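Long-range contact in leucine aminopeptidase 2, chloroplastic (Streptomyces sp. BC16019, PDB 5LHK), which probably removes unsubstituted N-terminal amino acids from peptides as a manganese-dependent aminopeptidase of the M17 family: residues A107-L112 with L154-V159. Sequence-based numbering, arbitrary orientation.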
ATOM      1  N   ALA A 107      11.569 -41.193  27.061  1.00 39.25           N
ATOM      2  CA  ALA A 107      12.385 -41.652  28.180  1.00 40.51           C
ATOM      3  C   ALA A 107      12.104 -40.871  29.461  1.00 39.59           C
ATOM      4  O   ALA A 107      11.774 -39.694  29.423  1.00 37.34           O
ATOM      5  CB  ALA A 107      13.851 -41.544  27.835  1.00 41.79           C
ATOM      6  N   ARG A 108      12.236 -41.547  30.593  1.00 41.75           N
ATOM      7  CA  ARG A 108      11.996 -40.930  31.895  1.00 50.10           C
ATOM      8  C   ARG A 108      13.246 -40.225  32.442  1.00 44.78           C
ATOM      9  O   ARG A 108      13.124 -39.186  33.101  1.00 39.77           O
ATOM     10  CB  ARG A 108      11.458 -41.975  32.879  1.00 62.98           C
ATOM     11  CG  ARG A 108      10.111 -42.542  32.435  1.00 77.88           C
ATOM     12  CD  ARG A 108       9.537 -43.569  33.404  1.00 88.12           C
ATOM     13  NE  ARG A 108       8.218 -44.047  32.971  1.00 96.87           N
ATOM     14  CZ  ARG A 108       7.490 -44.973  33.600  1.00 94.05           C
ATOM     15  NH1 ARG A 108       7.932 -45.554  34.716  1.00 92.14           N
ATOM     16  NH2 ARG A 108       6.303 -45.326  33.108  1.00 97.27           N
ATOM     17  N   THR A 109      14.432 -40.769  32.158  1.00 39.98           N
ATOM     18  CA  THR A 109      15.693 -40.176  32.622  1.00 39.20           C
ATOM     19  C   THR A 109      16.693 -39.983  31.479  1.00 35.81           C
ATOM     20  O   THR A 109      16.829 -40.837  30.604  1.00 34.84           O
ATOM     21  CB  THR A 109      16.345 -41.040  33.711  1.00 42.03           C
ATOM     22  OG1 THR A 109      16.502 -42.373  33.217  1.00 48.00           O
ATOM     23  CG2 THR A 109      15.479 -41.076  34.952  1.00 40.34           C
ATOM     24  N   LEU A 110      17.385 -38.854  31.490  1.00 32.78           N
ATOM     25  CA  LEU A 110      18.405 -38.566  30.495  1.00 32.44           C
ATOM     26  C   LEU A 110      19.687 -38.159  31.200  1.00 31.31           C
ATOM     27  O   LEU A 110      19.676 -37.221  31.993  1.00 29.60           O
ATOM     28  CB  LEU A 110      17.942 -37.449  29.563  1.00 31.58           C
ATOM     29  CG  LEU A 110      18.998 -36.814  28.640  1.00 32.09           C
ATOM     30  CD1 LEU A 110      19.614 -37.816  27.667  1.00 28.96           C
ATOM     31  CD2 LEU A 110      18.368 -35.655  27.887  1.00 34.60           C
ATOM     32  N   ARG A 111      20.781 -38.858  30.898  1.00 28.50           N
ATOM     33  CA  ARG A 111      22.107 -38.460  31.356  1.00 28.91           C
ATOM     34  C   ARG A 111      22.943 -37.915  30.185  1.00 26.49           C
ATOM     35  O   ARG A 111      23.204 -38.623  29.205  1.00 26.21           O
ATOM     36  CB  ARG A 111      22.836 -39.626  32.013  1.00 29.84           C
ATOM     37  CG  ARG A 111      24.067 -39.171  32.781  1.00 31.65           C
ATOM     38  CD  ARG A 111      24.841 -40.333  33.358  1.00 32.88           C
ATOM     39  NE  ARG A 111      25.717 -40.931  32.354  1.00 31.56           N
ATOM     40  CZ  ARG A 111      25.858 -42.235  32.107  1.00 31.16           C
ATOM     41  NH1 ARG A 111      25.188 -43.154  32.797  1.00 35.37           N
ATOM     42  NH2 ARG A 111      26.703 -42.628  31.155  1.00 26.61           N
ATOM     43  N   LEU A 112      23.371 -36.662  30.301  1.00 22.74           N
ATOM     44  CA  LEU A 112      24.218 -36.042  29.299  1.00 24.20           C
ATOM     45  C   LEU A 112      25.654 -36.190  29.734  1.00 22.52           C
ATOM     46  O   LEU A 112      26.017 -35.730  30.824  1.00 23.57           O
ATOM     47  CB  LEU A 112      23.868 -34.563  29.162  1.00 27.82           C
ATOM     48  CG  LEU A 112      22.437 -34.318  28.667  1.00 31.46           C
ATOM     49  CD1 LEU A 112      21.683 -33.453  29.640  1.00 32.55           C
ATOM     50  CD2 LEU A 112      22.427 -33.673  27.303  1.00 37.47           C
ATOM     51  N   LEU A 154       9.406 -37.163  30.924  1.00 52.88           N
ATOM     52  CA  LEU A 154      10.779 -36.827  31.302  1.00 48.93           C
ATOM     53  C   LEU A 154      10.764 -36.332  32.737  1.00 53.53           C
ATOM     54  O   LEU A 154      10.200 -35.265  33.012  1.00 59.84           O
ATOM     55  CB  LEU A 154      11.370 -35.757  30.371  1.00 46.01           C
ATOM     56  CG  LEU A 154      12.867 -35.421  30.478  1.00 45.93           C
ATOM     57  CD1 LEU A 154      13.153 -34.539  31.698  1.00 51.42           C
ATOM     58  CD2 LEU A 154      13.739 -36.673  30.482  1.00 41.17           C
ATOM     59  N   ALA A 155      11.367 -37.131  33.629  1.00 53.40           N
ATOM     60  CA  ALA A 155      11.436 -36.855  35.072  1.00 50.93           C
ATOM     61  C   ALA A 155      12.837 -36.457  35.597  1.00 57.47           C
ATOM     62  O   ALA A 155      12.947 -36.017  36.744  1.00 63.37           O
ATOM     63  CB  ALA A 155      10.934 -38.077  35.847  1.00 48.15           C
ATOM     64  N   GLU A 156      13.895 -36.612  34.790  1.00 58.63           N
ATOM     65  CA  GLU A 156      15.253 -36.339  35.266  1.00 50.11           C
ATOM     66  C   GLU A 156      16.244 -36.129  34.110  1.00 47.33           C
ATOM     67  O   GLU A 156      16.419 -37.015  33.266  1.00 43.31           O
ATOM     68  CB  GLU A 156      15.731 -37.494  36.171  1.00 51.19           C
ATOM     69  CG  GLU A 156      16.253 -37.055  37.533  1.00 53.95           C
ATOM     70  CD  GLU A 156      17.017 -38.148  38.278  1.00 63.11           C
ATOM     71  OE1 GLU A 156      17.824 -37.777  39.157  1.00 70.38           O
ATOM     72  OE2 GLU A 156      16.828 -39.362  38.000  1.00 68.17           O
ATOM     73  N   VAL A 157      16.862 -34.947  34.083  1.00 42.15           N
ATOM     74  CA  VAL A 157      18.039 -34.674  33.267  1.00 38.50           C
ATOM     75  C   VAL A 157      19.247 -34.512  34.182  1.00 34.54           C
ATOM     76  O   VAL A 157      19.238 -33.691  35.085  1.00 34.54           O
ATOM     77  CB  VAL A 157      17.864 -33.406  32.427  1.00 39.30           C
ATOM     78  CG1 VAL A 157      19.093 -33.138  31.569  1.00 39.52           C
ATOM     79  CG2 VAL A 157      16.644 -33.564  31.549  1.00 42.67           C
ATOM     80  N   ILE A 158      20.278 -35.305  33.931  1.00 33.08           N
ATOM     81  CA  ILE A 158      21.470 -35.333  34.747  1.00 32.85           C
ATOM     82  C   ILE A 158      22.618 -34.926  33.826  1.00 29.10           C
ATOM     83  O   ILE A 158      22.678 -35.380  32.679  1.00 28.14           O
ATOM     84  CB  ILE A 158      21.677 -36.753  35.305  1.00 38.32           C
ATOM     85  CG1 ILE A 158      20.473 -37.162  36.167  1.00 45.57           C
ATOM     86  CG2 ILE A 158      22.946 -36.846  36.130  1.00 39.59           C
ATOM     87  CD1 ILE A 158      20.362 -38.654  36.405  1.00 50.94           C
ATOM     88  N   VAL A 159      23.504 -34.059  34.311  1.00 27.21           N
ATOM     89  CA  VAL A 159      24.706 -33.674  33.568  1.00 28.29           C
ATOM     90  C   VAL A 159      25.889 -34.359  34.237  1.00 29.65           C
ATOM     91  O   VAL A 159      26.155 -34.090  35.398  1.00 27.87           O
ATOM     92  CB  VAL A 159      24.907 -32.148  33.568  1.00 26.33           C
ATOM     93  CG1 VAL A 159      26.151 -31.773  32.784  1.00 26.04           C
ATOM     94  CG2 VAL A 159      23.691 -31.453  32.968  1.00 27.28           C
TER
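L110 and I158 meet through their backbones, I158 N to L110 O, between two parallel strands, 109-112 and 156-159, whose directions differ by 14°. L110 N gives its hydrogen to E156 O at 2.7 Å, and L112 N closes a nearly straight bond to I158 O at 2.8 Å. Where the pairing begins, R108 O accepts A155 N at 2.8 Å, in the carbonyl plane on a lone pair, and a weak second bond from E156 N. Ahead of its strand, L154 holds CG anti to the backbone N (chi1 -171°), and CD2 comes back to 3.7 Å from R108 O and 4.4 Å from L110 CB. On one face L112 holds CG beside its own backbone N, from where CD1 slants across V157 CG1; their separation of 3.2 Å is too short to be taken literally, and the placing of CD1 is doubtful. On the other face T109 and E156 run side by side, methyl CG2 lying 3.7 Å from carboxylate oxygen OE2, while T109 OG1 hydrogen-bonds to A36 O. R111 bends at chi3 (82°) and leads its guanidinium away from I158 to a salt bridge with D113. The pair belongs to the N-terminal, macro-like domain, far from the manganese site: strand 38-43 continues the sheet beyond 109-112, strand 156-159 is its edge within the chain, helix 124-139 links the two strands as a beta-alpha-beta crossover, and it packs with helix 90-102 on the face of L110, L112, V157 and V159.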